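Local coordinates for cellulase (Bacteroides salanitronis, PDB 6WQY), which hydrolyses internal beta-1,4-glucan bonds as the broad-specificity family 5 endoglucanase domain of a longer protein, probably acting on several plant polysaccharides, at residues L31-L37 against F72-P78; M172-D177 against P222-T226; M247-Y253 against P304-M310; F291-K295 against A334-M340. All coordinates share one frame. Residues are numbered along the deposited sequence.

Interaction 1 (L31-L37 against F72-P78)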
loop_
_atom_site.group_PDB
_atom_site.type_symbol
_atom_site.label_atom_id
_atom_site.label_comp_id
_atom_site.label_asym_id
_atom_site.label_seq_id
_atom_site.Cartn_x
_atom_site.Cartn_y
_atom_site.Cartn_z
ATOM N N LEU A 31 -8.965 9.319 -4.307
ATOM C CA LEU A 31 -8.386 8.464 -3.273
ATOM C C LEU A 31 -8.101 9.210 -1.973
ATOM O O LEU A 31 -8.014 8.568 -0.919
ATOM C CB LEU A 31 -7.124 7.777 -3.801
ATOM C CG LEU A 31 -7.422 6.613 -4.750
ATOM C CD1 LEU A 31 -6.271 6.359 -5.703
ATOM C CD2 LEU A 31 -7.778 5.355 -3.972
ATOM N N GLY A 32 -7.950 10.528 -2.020
ATOM C CA GLY A 32 -7.868 11.326 -0.800
ATOM C C GLY A 32 -6.736 10.934 0.128
ATOM O O GLY A 32 -5.571 10.819 -0.278
ATOM N N LEU A 33 -7.081 10.775 1.408
ATOM C CA LEU A 33 -6.137 10.385 2.455
ATOM C C LEU A 33 -6.406 8.938 2.820
ATOM O O LEU A 33 -7.554 8.570 3.110
ATOM C CB LEU A 33 -6.309 11.266 3.696
ATOM C CG LEU A 33 -5.435 10.909 4.896
ATOM C CD1 LEU A 33 -3.950 11.076 4.578
ATOM C CD2 LEU A 33 -5.803 11.746 6.104
ATOM N N GLY A 34 -5.362 8.112 2.813
ATOM C CA GLY A 34 -5.510 6.698 3.069
ATOM C C GLY A 34 -4.952 6.241 4.410
ATOM O O GLY A 34 -4.168 6.911 5.065
ATOM N N TRP A 35 -5.339 5.017 4.764
ATOM C CA TRP A 35 -4.948 4.369 6.008
ATOM C C TRP A 35 -4.832 2.878 5.743
ATOM O O TRP A 35 -5.685 2.304 5.066
ATOM C CB TRP A 35 -6.002 4.658 7.064
ATOM C CG TRP A 35 -5.760 4.160 8.460
ATOM C CD1 TRP A 35 -5.158 4.847 9.477
ATOM C CD2 TRP A 35 -6.203 2.919 9.022
ATOM N NE1 TRP A 35 -5.205 4.113 10.646
ATOM C CE2 TRP A 35 -5.837 2.919 10.392
ATOM C CE3 TRP A 35 -6.896 1.822 8.511
ATOM C CZ2 TRP A 35 -6.126 1.843 11.245
ATOM C CZ3 TRP A 35 -7.171 0.756 9.350
ATOM C CH2 TRP A 35 -6.800 0.783 10.707
ATOM N N ASN A 36 -3.787 2.255 6.299
ATOM C CA ASN A 36 -3.581 0.819 6.185
ATOM C C ASN A 36 -4.056 0.073 7.421
ATOM O O ASN A 36 -3.678 0.424 8.545
ATOM C CB ASN A 36 -2.085 0.464 6.073
ATOM C CG ASN A 36 -1.513 0.651 4.693
ATOM O OD1 ASN A 36 -1.517 -0.279 3.882
ATOM N ND2 ASN A 36 -0.980 1.829 4.431
ATOM N N LEU A 37 -4.822 -0.987 7.195
ATOM C CA LEU A 37 -5.214 -1.945 8.235
ATOM C C LEU A 37 -4.062 -2.934 8.429
ATOM O O LEU A 37 -4.045 -4.043 7.899
ATOM C CB LEU A 37 -6.489 -2.651 7.795
ATOM C CG LEU A 37 -7.096 -3.628 8.797
ATOM C CD1 LEU A 37 -7.614 -2.913 10.017
ATOM C CD2 LEU A 37 -8.180 -4.444 8.135
ATOM N N PHE A 72 -10.779 9.979 6.862
ATOM C CA PHE A 72 -10.060 9.205 5.860
ATOM C C PHE A 72 -10.975 8.913 4.677
ATOM O O PHE A 72 -12.197 8.831 4.814
ATOM C CB PHE A 72 -9.538 7.906 6.480
ATOM C CG PHE A 72 -8.365 8.118 7.384
ATOM C CD1 PHE A 72 -7.076 8.197 6.867
ATOM C CD2 PHE A 72 -8.540 8.296 8.751
ATOM C CE1 PHE A 72 -5.992 8.416 7.680
ATOM C CE2 PHE A 72 -7.444 8.521 9.574
ATOM C CZ PHE A 72 -6.168 8.589 9.039
ATOM N N THR A 73 -10.361 8.758 3.502
ATOM C CA THR A 73 -11.057 8.518 2.241
ATOM C C THR A 73 -11.001 7.063 1.805
ATOM O O THR A 73 -11.960 6.545 1.197
ATOM C CB THR A 73 -10.404 9.356 1.125
ATOM O OG1 THR A 73 -10.122 10.673 1.601
ATOM C CG2 THR A 73 -11.289 9.412 -0.119
ATOM N N SER A 74 -9.858 6.418 2.063
ATOM C CA SER A 74 -9.541 5.126 1.482
ATOM C C SER A 74 -8.787 4.275 2.496
ATOM O O SER A 74 -8.015 4.799 3.299
ATOM C CB SER A 74 -8.643 5.311 0.249
ATOM O OG SER A 74 -9.248 6.174 -0.703
ATOM N N VAL A 75 -8.970 2.956 2.421
ATOM C CA VAL A 75 -8.259 2.025 3.294
ATOM C C VAL A 75 -7.559 0.973 2.457
ATOM O O VAL A 75 -8.193 0.305 1.629
ATOM C CB VAL A 75 -9.218 1.348 4.288
ATOM C CG1 VAL A 75 -8.481 0.358 5.154
ATOM C CG2 VAL A 75 -9.890 2.391 5.147
ATOM N N ARG A 76 -6.270 0.767 2.722
ATOM C CA ARG A 76 -5.546 -0.368 2.172
ATOM C C ARG A 76 -5.625 -1.502 3.173
ATOM O O ARG A 76 -5.365 -1.317 4.371
ATOM C CB ARG A 76 -4.104 0.024 1.866
ATOM C CG ARG A 76 -3.240 -1.086 1.272
ATOM C CD ARG A 76 -1.989 -0.503 0.663
ATOM N NE ARG A 76 -1.009 -1.446 0.143
ATOM C CZ ARG A 76 0.025 -1.931 0.815
ATOM N NH1 ARG A 76 0.179 -1.702 2.110
ATOM N NH2 ARG A 76 0.914 -2.665 0.158
ATOM N N ILE A 77 -6.022 -2.665 2.673
ATOM C CA ILE A 77 -6.248 -3.879 3.442
ATOM C C ILE A 77 -5.210 -4.886 2.953
ATOM O O ILE A 77 -5.469 -5.666 2.018
ATOM C CB ILE A 77 -7.677 -4.410 3.211
ATOM C CG1 ILE A 77 -8.738 -3.368 3.586
ATOM C CG2 ILE A 77 -7.891 -5.704 3.992
ATOM C CD1 ILE A 77 -10.103 -3.635 2.987
ATOM N N PRO A 78 -4.021 -4.912 3.541
ATOM C CA PRO A 78 -3.044 -5.943 3.176
ATOM C C PRO A 78 -3.596 -7.308 3.548
ATOM O O PRO A 78 -4.155 -7.487 4.635
ATOM C CB PRO A 78 -1.808 -5.579 3.998
ATOM C CG PRO A 78 -2.207 -4.577 4.960
ATOM C CD PRO A 78 -3.503 -3.975 4.547
HETATM O O HOH W 1 -5.393 -6.236 6.768
#
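Start with the side-chain bonds. Ser74 OG donates to Leu31 O at 2.7 Å, and Arg76 NH1 to Asn36 OD1 at 2.8 Å, with the amide oxygen at the edge of the guanidinium. Arg76 also makes salt bridges to Glu170 and Glu309, so Asn36 is one of several partners holding its charge. The backbone ladder follows: Thr73 N reaches Leu33 O at 2.8 Å, Trp35 N reaches Ser74 O at 3.1 Å, Arg76 N reaches Trp35 O at 2.9 Å and Leu37 N reaches Arg76 O at 2.9 Å. The strands run parallel, Gly34 beside Ser74, Trp35 beside Val75, Asn36 beside Arg76. These are the first two strands of the eight-stranded TIM barrel, joined through helix 61-70 in a beta-alpha-beta unit. Asn36 and Arg76 point into the barrel, whereas Trp35 and Val75 face that helix. Ahead of the strand, Gly32 has positive phi as helix 24-31 ends; a CB there would run into Thr73 OG1, which instead accepts from Leu33 N at 3.0 Å. On the helix side, the Trp35 edge meets the Phe72 face in a T-shaped pair, centroids 5.0 Å apart, while Trp35 NE1 bonds to Asp346. Leu33 CD2 lies 3.7 Å from Phe72 CE1, and Trp35 CE3 packs 4.0 Å from Val75 CG1.

Interaction 2 (M172-D177 against P222-T226)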
loop_
_atom_site.group_PDB
_atom_site.type_symbol
_atom_site.label_atom_id
_atom_site.label_comp_id
_atom_site.label_asym_id
_atom_site.label_seq_id
_atom_site.Cartn_x
_atom_site.Cartn_y
_atom_site.Cartn_z
ATOM N N MET A 172 0.605 -7.159 -5.685
ATOM C CA MET A 172 1.496 -7.723 -4.676
ATOM C C MET A 172 2.097 -6.547 -3.928
ATOM O O MET A 172 1.782 -5.384 -4.214
ATOM C CB MET A 172 2.529 -8.662 -5.279
ATOM C CG MET A 172 3.438 -8.063 -6.285
ATOM S SD MET A 172 4.164 -9.321 -7.378
ATOM C CE MET A 172 2.810 -9.482 -8.547
ATOM N N ASN A 173 2.946 -6.861 -2.942
ATOM C CA ASN A 173 3.421 -5.882 -1.969
ATOM C C ASN A 173 4.853 -5.442 -2.264
ATOM O O ASN A 173 5.055 -4.605 -3.154
ATOM C CB ASN A 173 3.221 -6.426 -0.548
ATOM C CG ASN A 173 3.633 -5.424 0.491
ATOM O OD1 ASN A 173 3.336 -4.239 0.347
ATOM N ND2 ASN A 173 4.339 -5.872 1.521
ATOM N N GLU A 174 5.840 -5.991 -1.543
ATOM C CA GLU A 174 7.236 -5.556 -1.603
ATOM C C GLU A 174 8.069 -6.728 -2.088
ATOM O O GLU A 174 8.382 -7.644 -1.330
ATOM C CB GLU A 174 7.714 -5.089 -0.229
ATOM C CG GLU A 174 7.061 -3.815 0.224
ATOM C CD GLU A 174 7.541 -3.298 1.564
ATOM O OE1 GLU A 174 8.209 -4.059 2.314
ATOM O OE2 GLU A 174 7.284 -2.106 1.892
ATOM N N ILE A 175 8.408 -6.711 -3.362
ATOM C CA ILE A 175 9.093 -7.825 -4.005
ATOM C C ILE A 175 10.589 -7.533 -4.060
ATOM O O ILE A 175 11.030 -6.517 -4.622
ATOM C CB ILE A 175 8.513 -8.066 -5.405
ATOM C CG1 ILE A 175 7.011 -8.412 -5.314
ATOM C CG2 ILE A 175 9.304 -9.143 -6.134
ATOM C CD1 ILE A 175 6.662 -9.608 -4.438
ATOM N N HIS A 176 11.370 -8.438 -3.467
ATOM C CA HIS A 176 12.822 -8.373 -3.513
ATOM C C HIS A 176 13.365 -9.776 -3.261
ATOM O O HIS A 176 12.668 -10.653 -2.723
ATOM C CB HIS A 176 13.396 -7.380 -2.495
ATOM C CG HIS A 176 13.160 -7.776 -1.085
ATOM N ND1 HIS A 176 14.118 -8.400 -0.319
ATOM C CD2 HIS A 176 12.057 -7.663 -0.309
ATOM C CE1 HIS A 176 13.616 -8.644 0.876
ATOM N NE2 HIS A 176 12.365 -8.202 0.912
ATOM N N ASP A 177 14.630 -9.969 -3.623
ATOM C CA ASP A 177 15.221 -11.302 -3.595
ATOM C C ASP A 177 15.756 -11.722 -2.242
ATOM O O ASP A 177 16.369 -12.793 -2.153
ATOM C CB ASP A 177 16.318 -11.417 -4.666
ATOM C CG ASP A 177 17.563 -10.588 -4.388
ATOM O OD1 ASP A 177 17.669 -9.927 -3.334
ATOM O OD2 ASP A 177 18.460 -10.664 -5.241
ATOM N N PRO A 222 3.239 -2.620 -8.432
ATOM C CA PRO A 222 4.434 -2.041 -7.823
ATOM C C PRO A 222 5.698 -2.204 -8.650
ATOM O O PRO A 222 5.815 -3.071 -9.521
ATOM C CB PRO A 222 4.564 -2.839 -6.517
ATOM C CG PRO A 222 4.102 -4.224 -6.919
ATOM C CD PRO A 222 2.935 -3.955 -7.875
ATOM N N GLY A 223 6.689 -1.373 -8.318
ATOM C CA GLY A 223 8.056 -1.589 -8.720
ATOM C C GLY A 223 8.823 -2.356 -7.660
ATOM O O GLY A 223 8.304 -2.725 -6.603
ATOM N N TYR A 224 10.100 -2.584 -7.951
ATOM C CA TYR A 224 10.924 -3.445 -7.115
ATOM C C TYR A 224 11.054 -2.877 -5.710
ATOM O O TYR A 224 11.385 -1.698 -5.533
ATOM C CB TYR A 224 12.293 -3.643 -7.776
ATOM C CG TYR A 224 13.069 -4.819 -7.222
ATOM C CD1 TYR A 224 13.873 -4.697 -6.107
ATOM C CD2 TYR A 224 13.022 -6.062 -7.853
ATOM C CE1 TYR A 224 14.584 -5.766 -5.612
ATOM C CE2 TYR A 224 13.747 -7.132 -7.370
ATOM C CZ TYR A 224 14.546 -6.981 -6.266
ATOM O OH TYR A 224 15.291 -8.023 -5.756
ATOM N N VAL A 225 10.748 -3.733 -4.725
ATOM C CA VAL A 225 10.739 -3.443 -3.289
ATOM C C VAL A 225 10.020 -2.142 -2.957
ATOM O O VAL A 225 10.265 -1.539 -1.912
ATOM C CB VAL A 225 12.142 -3.623 -2.650
ATOM C CG1 VAL A 225 13.075 -2.443 -2.899
ATOM C CG2 VAL A 225 12.037 -3.940 -1.159
ATOM N N THR A 226 9.049 -1.754 -3.787
ATOM C CA THR A 226 8.301 -0.496 -3.656
ATOM C C THR A 226 9.215 0.716 -3.470
ATOM O O THR A 226 8.822 1.721 -2.862
ATOM C CB THR A 226 7.182 -0.547 -2.610
ATOM O OG1 THR A 226 7.696 -0.825 -1.303
ATOM C CG2 THR A 226 6.147 -1.580 -2.967
HETATM O O HOH W 2 7.264 -4.691 -4.947
HETATM O O HOH W 3 17.299 -7.177 -3.411
#
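Two direct hydrogen bonds join these loops, which follow the fourth and fifth strands of the TIM barrel. Val225 N donates to Ile175 O at 2.8 Å, and Asp177 N to Tyr224 OH at 3.0 Å; that hydroxyl also bonds to Gln192, as does the Asp177 carboxylate. Water fills the remaining gaps. One molecule donates hydrogen bonds to Asn173 O and Gly223 O and accepts from Ile175 N, each at 2.8 Å, while another links Asp177 OD1 at 2.8 Å to Tyr224 OH at 3.2 Å. Apolar contact is modest: Met172 CG sits 3.9 Å from Pro222 CG. In close packing, Val225 CG2 lies 3.8 Å from His176 CD2, and the Thr226 CG2 methyl 3.2 Å from the carbonyl Asn173 O. Within its own loop, Thr226 OG1 donates to Val225 O at 2.7 Å, and Thr226 N to Gly223 O at 3.1 Å closes a tight turn. Asn173 and Glu174 match the Asn-Glu pair that ends the fourth strand in family 5 enzymes, where the glutamate is the acid/base; here Asn173 OD1 bonds to Arg76 and Glu174 OE2 to His251. Bonding largely through main-chain groups and water, the contact leaves both of those side-chain ends to partners beyond these loops.

Interaction 3 (M247-Y253 against P304-M310)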
loop_
_atom_site.group_PDB
_atom_site.type_symbol
_atom_site.label_atom_id
_atom_site.label_comp_id
_atom_site.label_asym_id
_atom_site.label_seq_id
_atom_site.Cartn_x
_atom_site.Cartn_y
_atom_site.Cartn_z
ATOM N N MET A 247 -2.286 2.012 -11.699
ATOM C CA MET A 247 -1.631 2.986 -10.832
ATOM C C MET A 247 -0.340 2.388 -10.289
ATOM O O MET A 247 -0.339 1.241 -9.827
ATOM C CB MET A 247 -2.543 3.380 -9.653
ATOM C CG MET A 247 -3.975 3.720 -10.047
ATOM S SD MET A 247 -5.001 4.291 -8.700
ATOM C CE MET A 247 -5.088 2.815 -7.695
ATOM N N VAL A 248 0.746 3.149 -10.349
ATOM C CA VAL A 248 2.037 2.690 -9.838
ATOM C C VAL A 248 2.056 2.834 -8.324
ATOM O O VAL A 248 1.842 3.924 -7.787
ATOM C CB VAL A 248 3.180 3.496 -10.459
ATOM C CG1 VAL A 248 4.531 2.965 -10.010
ATOM C CG2 VAL A 248 3.081 3.491 -11.987
ATOM N N ALA A 249 2.342 1.741 -7.629
ATOM C CA ALA A 249 2.408 1.725 -6.175
ATOM C C ALA A 249 3.851 1.851 -5.710
ATOM O O ALA A 249 4.701 1.078 -6.144
ATOM C CB ALA A 249 1.832 0.408 -5.645
ATOM N N VAL A 250 4.121 2.808 -4.801
ATOM C CA VAL A 250 5.409 2.915 -4.123
ATOM C C VAL A 250 5.159 3.022 -2.623
ATOM O O VAL A 250 4.072 3.377 -2.177
ATOM C CB VAL A 250 6.261 4.101 -4.617
ATOM C CG1 VAL A 250 6.632 3.922 -6.079
ATOM C CG2 VAL A 250 5.567 5.420 -4.382
ATOM N N HIS A 251 6.197 2.739 -1.841
ATOM C CA HIS A 251 6.168 2.959 -0.396
ATOM C C HIS A 251 7.239 3.980 -0.045
ATOM O O HIS A 251 8.274 4.064 -0.717
ATOM C CB HIS A 251 6.399 1.657 0.389
ATOM C CG HIS A 251 5.315 0.640 0.187
ATOM N ND1 HIS A 251 5.368 -0.638 0.699
ATOM C CD2 HIS A 251 4.134 0.724 -0.463
ATOM C CE1 HIS A 251 4.268 -1.299 0.368
ATOM N NE2 HIS A 251 3.497 -0.498 -0.342
ATOM N N PHE A 252 6.994 4.764 1.009
ATOM C CA PHE A 252 7.899 5.853 1.354
ATOM C C PHE A 252 7.961 6.026 2.861
ATOM O O PHE A 252 7.021 6.558 3.459
ATOM C CB PHE A 252 7.477 7.172 0.703
ATOM C CG PHE A 252 8.415 8.306 0.996
ATOM C CD1 PHE A 252 9.600 8.444 0.284
ATOM C CD2 PHE A 252 8.131 9.233 1.989
ATOM C CE1 PHE A 252 10.464 9.487 0.547
ATOM C CE2 PHE A 252 8.996 10.272 2.255
ATOM C CZ PHE A 252 10.160 10.395 1.535
ATOM N N TYR A 253 9.084 5.632 3.446
ATOM C CA TYR A 253 9.334 5.772 4.873
ATOM C C TYR A 253 10.600 6.581 5.146
ATOM O O TYR A 253 11.070 6.632 6.295
ATOM C CB TYR A 253 9.468 4.409 5.528
ATOM C CG TYR A 253 8.209 3.573 5.602
ATOM C CD1 TYR A 253 7.246 3.854 6.559
ATOM C CD2 TYR A 253 8.011 2.482 4.762
ATOM C CE1 TYR A 253 6.123 3.064 6.693
ATOM C CE2 TYR A 253 6.876 1.698 4.878
ATOM C CZ TYR A 253 5.938 1.985 5.852
ATOM O OH TYR A 253 4.836 1.198 6.082
ATOM N N PRO A 304 -1.032 7.487 -13.224
ATOM C CA PRO A 304 -1.275 7.715 -11.792
ATOM C C PRO A 304 -0.350 6.875 -10.932
ATOM O O PRO A 304 0.166 5.841 -11.356
ATOM C CB PRO A 304 -2.743 7.306 -11.600
ATOM C CG PRO A 304 -3.030 6.363 -12.712
ATOM C CD PRO A 304 -2.109 6.699 -13.852
ATOM N N ALA A 305 -0.167 7.333 -9.694
ATOM C CA ALA A 305 0.681 6.641 -8.736
ATOM C C ALA A 305 0.187 6.943 -7.335
ATOM O O ALA A 305 -0.387 8.003 -7.081
ATOM C CB ALA A 305 2.142 7.080 -8.880
ATOM N N TYR A 306 0.454 6.018 -6.407
ATOM C CA TYR A 306 0.048 6.213 -5.026
ATOM C C TYR A 306 1.131 5.719 -4.086
ATOM O O TYR A 306 1.951 4.873 -4.428
ATOM C CB TYR A 306 -1.292 5.553 -4.690
ATOM C CG TYR A 306 -1.338 4.034 -4.772
ATOM C CD1 TYR A 306 -1.446 3.390 -5.991
ATOM C CD2 TYR A 306 -1.308 3.247 -3.625
ATOM C CE1 TYR A 306 -1.516 2.009 -6.076
ATOM C CE2 TYR A 306 -1.377 1.867 -3.696
ATOM C CZ TYR A 306 -1.488 1.241 -4.928
ATOM O OH TYR A 306 -1.584 -0.124 -5.050
ATOM N N ILE A 307 1.126 6.283 -2.884
ATOM C CA ILE A 307 2.068 5.923 -1.825
ATOM C C ILE A 307 1.301 4.971 -0.913
ATOM O O ILE A 307 0.550 5.380 -0.021
ATOM C CB ILE A 307 2.595 7.160 -1.101
ATOM C CG1 ILE A 307 3.369 8.071 -2.063
ATOM C CG2 ILE A 307 3.469 6.753 0.069
ATOM C CD1 ILE A 307 3.476 9.486 -1.597
ATOM N N GLY A 308 1.456 3.676 -1.169
ATOM C CA GLY A 308 0.679 2.662 -0.486
ATOM C C GLY A 308 1.004 2.509 0.984
ATOM O O GLY A 308 0.175 1.973 1.729
ATOM N N GLU A 309 2.202 2.934 1.407
ATOM C CA GLU A 309 2.578 2.961 2.811
ATOM C C GLU A 309 3.506 4.151 3.045
ATOM O O GLU A 309 4.430 4.385 2.255
ATOM C CB GLU A 309 3.311 1.694 3.255
ATOM C CG GLU A 309 2.526 0.420 3.108
ATOM C CD GLU A 309 3.274 -0.830 3.557
ATOM O OE1 GLU A 309 4.294 -0.704 4.285
ATOM O OE2 GLU A 309 2.816 -1.950 3.183
ATOM N N MET A 310 3.278 4.851 4.160
ATOM C CA MET A 310 4.115 5.935 4.674
ATOM C C MET A 310 3.756 6.052 6.157
ATOM O O MET A 310 2.804 5.414 6.623
ATOM C CB MET A 310 3.904 7.245 3.898
ATOM C CG MET A 310 2.463 7.678 3.730
ATOM S SD MET A 310 1.674 8.404 5.183
ATOM C CE MET A 310 2.613 9.925 5.394
#
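Tyr306 lays one ring face against Ala249, CB to CZ at 3.5 Å, and takes Met247 CB at its edge, 3.8 Å from CD1, in the interior of the TIM barrel, between its sixth and seventh strands. The Tyr306 hydroxyl bonds to Glu170. On the outer face, Val248 CB meets Ala305 CB at 4.1 Å and Val250 CG2 meets Ile307 CG1 at 4.2 Å, beneath helices 228-234 and 284-299. The parallel ladder between these layers runs Val248 N to Pro304 O (2.9 Å), Tyr306 N to Val248 O (2.9 Å), Val250 N to Tyr306 O (3.0 Å) and Gly308 N to Val250 O (2.8 Å). Gly308 then adopts helical backbone angles, so strand 305-310 spends an extra residue before Phe252 N bonds to Glu309 O at 2.9 Å. At the polar end His251, tied through ND1 to Glu174, offers its ring face to Glu309 CG, 3.7 Å from the centroid. Glu309 sits where family 5 enzymes carry their nucleophile, consistent with that role, and its OE2 forms a salt bridge to Arg76. Its other oxygen, OE1, accepts from Tyr253 OH at 2.7 Å.

Interaction 4 (F291-K295 against A334-M340)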
loop_
_atom_site.group_PDB
_atom_site.type_symbol
_atom_site.label_atom_id
_atom_site.label_comp_id
_atom_site.label_asym_id
_atom_site.label_seq_id
_atom_site.Cartn_x
_atom_site.Cartn_y
_atom_site.Cartn_z
ATOM N N PHE A 291 9.704 12.627 -4.458
ATOM C CA PHE A 291 8.383 12.742 -5.065
ATOM C C PHE A 291 8.473 13.407 -6.442
ATOM O O PHE A 291 7.656 13.103 -7.329
ATOM C CB PHE A 291 7.405 13.477 -4.145
ATOM C CG PHE A 291 7.035 12.727 -2.887
ATOM C CD1 PHE A 291 7.573 11.498 -2.568
ATOM C CD2 PHE A 291 6.119 13.285 -2.013
ATOM C CE1 PHE A 291 7.215 10.848 -1.389
ATOM C CE2 PHE A 291 5.763 12.651 -0.838
ATOM C CZ PHE A 291 6.309 11.439 -0.526
ATOM N N ALA A 292 9.466 14.292 -6.649
ATOM C CA ALA A 292 9.672 14.893 -7.965
ATOM C C ALA A 292 10.006 13.838 -9.008
ATOM O O ALA A 292 9.627 13.982 -10.181
ATOM C CB ALA A 292 10.772 15.949 -7.894
ATOM N N LYS A 293 10.721 12.777 -8.620
ATOM C CA LYS A 293 11.012 11.706 -9.575
ATOM C C LYS A 293 9.729 11.020 -10.008
ATOM O O LYS A 293 9.535 10.726 -11.196
ATOM C CB LYS A 293 11.979 10.694 -8.956
ATOM C CG LYS A 293 13.346 11.257 -8.627
ATOM C CD LYS A 293 14.229 10.269 -7.886
ATOM C CE LYS A 293 15.575 10.869 -7.556
ATOM N NZ LYS A 293 16.379 10.000 -6.645
ATOM N N MET A 294 8.835 10.758 -9.053
ATOM C CA MET A 294 7.558 10.141 -9.384
ATOM C C MET A 294 6.719 11.053 -10.269
ATOM O O MET A 294 6.045 10.586 -11.200
ATOM C CB MET A 294 6.781 9.821 -8.105
ATOM C CG MET A 294 7.392 8.706 -7.273
ATOM S SD MET A 294 7.456 7.087 -8.116
ATOM C CE MET A 294 5.707 6.710 -8.201
ATOM N N LYS A 295 6.751 12.364 -10.000
ATOM C CA LYS A 295 5.971 13.297 -10.805
ATOM C C LYS A 295 6.510 13.372 -12.229
ATOM O O LYS A 295 5.736 13.388 -13.189
ATOM C CB LYS A 295 5.975 14.677 -10.150
ATOM C CG LYS A 295 5.210 15.724 -10.936
ATOM C CD LYS A 295 5.186 17.063 -10.209
ATOM C CE LYS A 295 4.870 18.210 -11.161
ATOM N NZ LYS A 295 3.517 18.074 -11.748
ATOM N N ALA A 334 3.411 17.263 0.587
ATOM C CA ALA A 334 4.214 16.977 -0.591
ATOM C C ALA A 334 3.541 15.928 -1.460
ATOM O O ALA A 334 3.545 16.042 -2.696
ATOM C CB ALA A 334 5.614 16.544 -0.181
ATOM N N ALA A 335 2.954 14.899 -0.851
ATOM C CA ALA A 335 2.233 13.904 -1.634
ATOM C C ALA A 335 1.143 14.570 -2.470
ATOM O O ALA A 335 1.019 14.318 -3.678
ATOM C CB ALA A 335 1.645 12.844 -0.703
ATOM N N LYS A 336 0.348 15.437 -1.848
ATOM C CA LYS A 336 -0.681 16.165 -2.585
ATOM C C LYS A 336 -0.064 16.983 -3.712
ATOM O O LYS A 336 -0.552 16.969 -4.853
ATOM C CB LYS A 336 -1.459 17.058 -1.619
ATOM C CG LYS A 336 -2.522 17.922 -2.267
ATOM C CD LYS A 336 -3.616 17.099 -2.896
ATOM C CE LYS A 336 -4.763 17.974 -3.379
ATOM N NZ LYS A 336 -5.753 17.163 -4.129
ATOM N N ASP A 337 1.001 17.727 -3.406
ATOM C CA ASP A 337 1.614 18.600 -4.403
ATOM C C ASP A 337 2.200 17.835 -5.583
ATOM O O ASP A 337 2.302 18.389 -6.687
ATOM C CB ASP A 337 2.717 19.434 -3.758
ATOM C CG ASP A 337 2.191 20.502 -2.820
ATOM O OD1 ASP A 337 0.989 20.834 -2.877
ATOM O OD2 ASP A 337 3.009 21.025 -2.032
ATOM N N TYR A 338 2.645 16.598 -5.371
ATOM C CA TYR A 338 3.316 15.808 -6.401
ATOM C C TYR A 338 2.416 14.728 -6.985
ATOM O O TYR A 338 2.899 13.869 -7.737
ATOM C CB TYR A 338 4.626 15.222 -5.868
ATOM C CG TYR A 338 5.711 16.263 -5.724
ATOM C CD1 TYR A 338 6.560 16.555 -6.777
ATOM C CD2 TYR A 338 5.871 16.988 -4.537
ATOM C CE1 TYR A 338 7.549 17.526 -6.662
ATOM C CE2 TYR A 338 6.855 17.952 -4.415
ATOM C CZ TYR A 338 7.692 18.219 -5.479
ATOM O OH TYR A 338 8.671 19.184 -5.348
ATOM N N GLY A 339 1.130 14.716 -6.634
ATOM C CA GLY A 339 0.151 13.933 -7.366
ATOM C C GLY A 339 -0.154 12.543 -6.871
ATOM O O GLY A 339 -0.733 11.754 -7.626
ATOM N N MET A 340 0.174 12.211 -5.620
ATOM C CA MET A 340 0.028 10.844 -5.121
ATOM C C MET A 340 -0.765 10.806 -3.820
ATOM O O MET A 340 -0.445 11.557 -2.886
ATOM C CB MET A 340 1.418 10.246 -4.866
ATOM C CG MET A 340 2.238 10.075 -6.131
ATOM S SD MET A 340 3.921 9.518 -5.799
ATOM C CE MET A 340 4.667 11.071 -5.284
HETATM O O HOH W 4 1.681 17.311 -9.486
#
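Phe291 is the main bump, set in a hollow formed by the end of helix 318-337 and the chain leaving it. Its ring edge slots against the backbone, CE2 to Ala335 N at 3.6 Å and CD2 to Ala334 C at 3.7 Å, with the Ala334 CB methyl 3.8 Å from Phe291 CD2; the small alanines make room for it. Met340 CE closes in from another side, 3.8 Å from Phe291 CG in an off-centre CH-pi contact. Tyr338 is the answering bump, lying across helix 284-299 with CG 3.6 Å from Phe291 CB, CE1 3.6 Å from Ala292 CA and CD1 3.7 Å from Lys295 CD. A Schellman motif with Gly339 at C-prime turns the chain, Met340 N bonding to Ala335 O at 3.0 Å, and brings Met340 SD within 3.7 Å of Met294 CB. At the outer edge a water links Lys295 NZ (3.0 Å) to Asp337 O (3.1 Å), while Lys295 also pairs with Asp300. These neighbouring outer helices of the barrel therefore meet through apolar shape, with one water-mediated polar link at the edge.

Overall arrangement
Interactions 1 and 3 are buried parallel strand pairs of one closed barrel, the first two strands and the sixth and seventh, with centres about 12 Å apart. They meet inside it through the Arg76-Glu309 salt bridge and a probable hydrogen bond from Asn36 ND2 to Gly308 O. Interaction 2 joins loops at the barrel's mouth, and the carboxylate carbons Glu174 CD and Glu309 CD come 5.3 Å apart, as suits a retaining glycosidase pair. Interaction 4 lies farther out, its centre about 16 Å from the chain centre, where the helices flanking strand 305-310 pack on interaction 3. Chemistry shifts accordingly: main-chain ladders with an inward charged network, few direct bonds and waters between loops, apolar fit between outer helices.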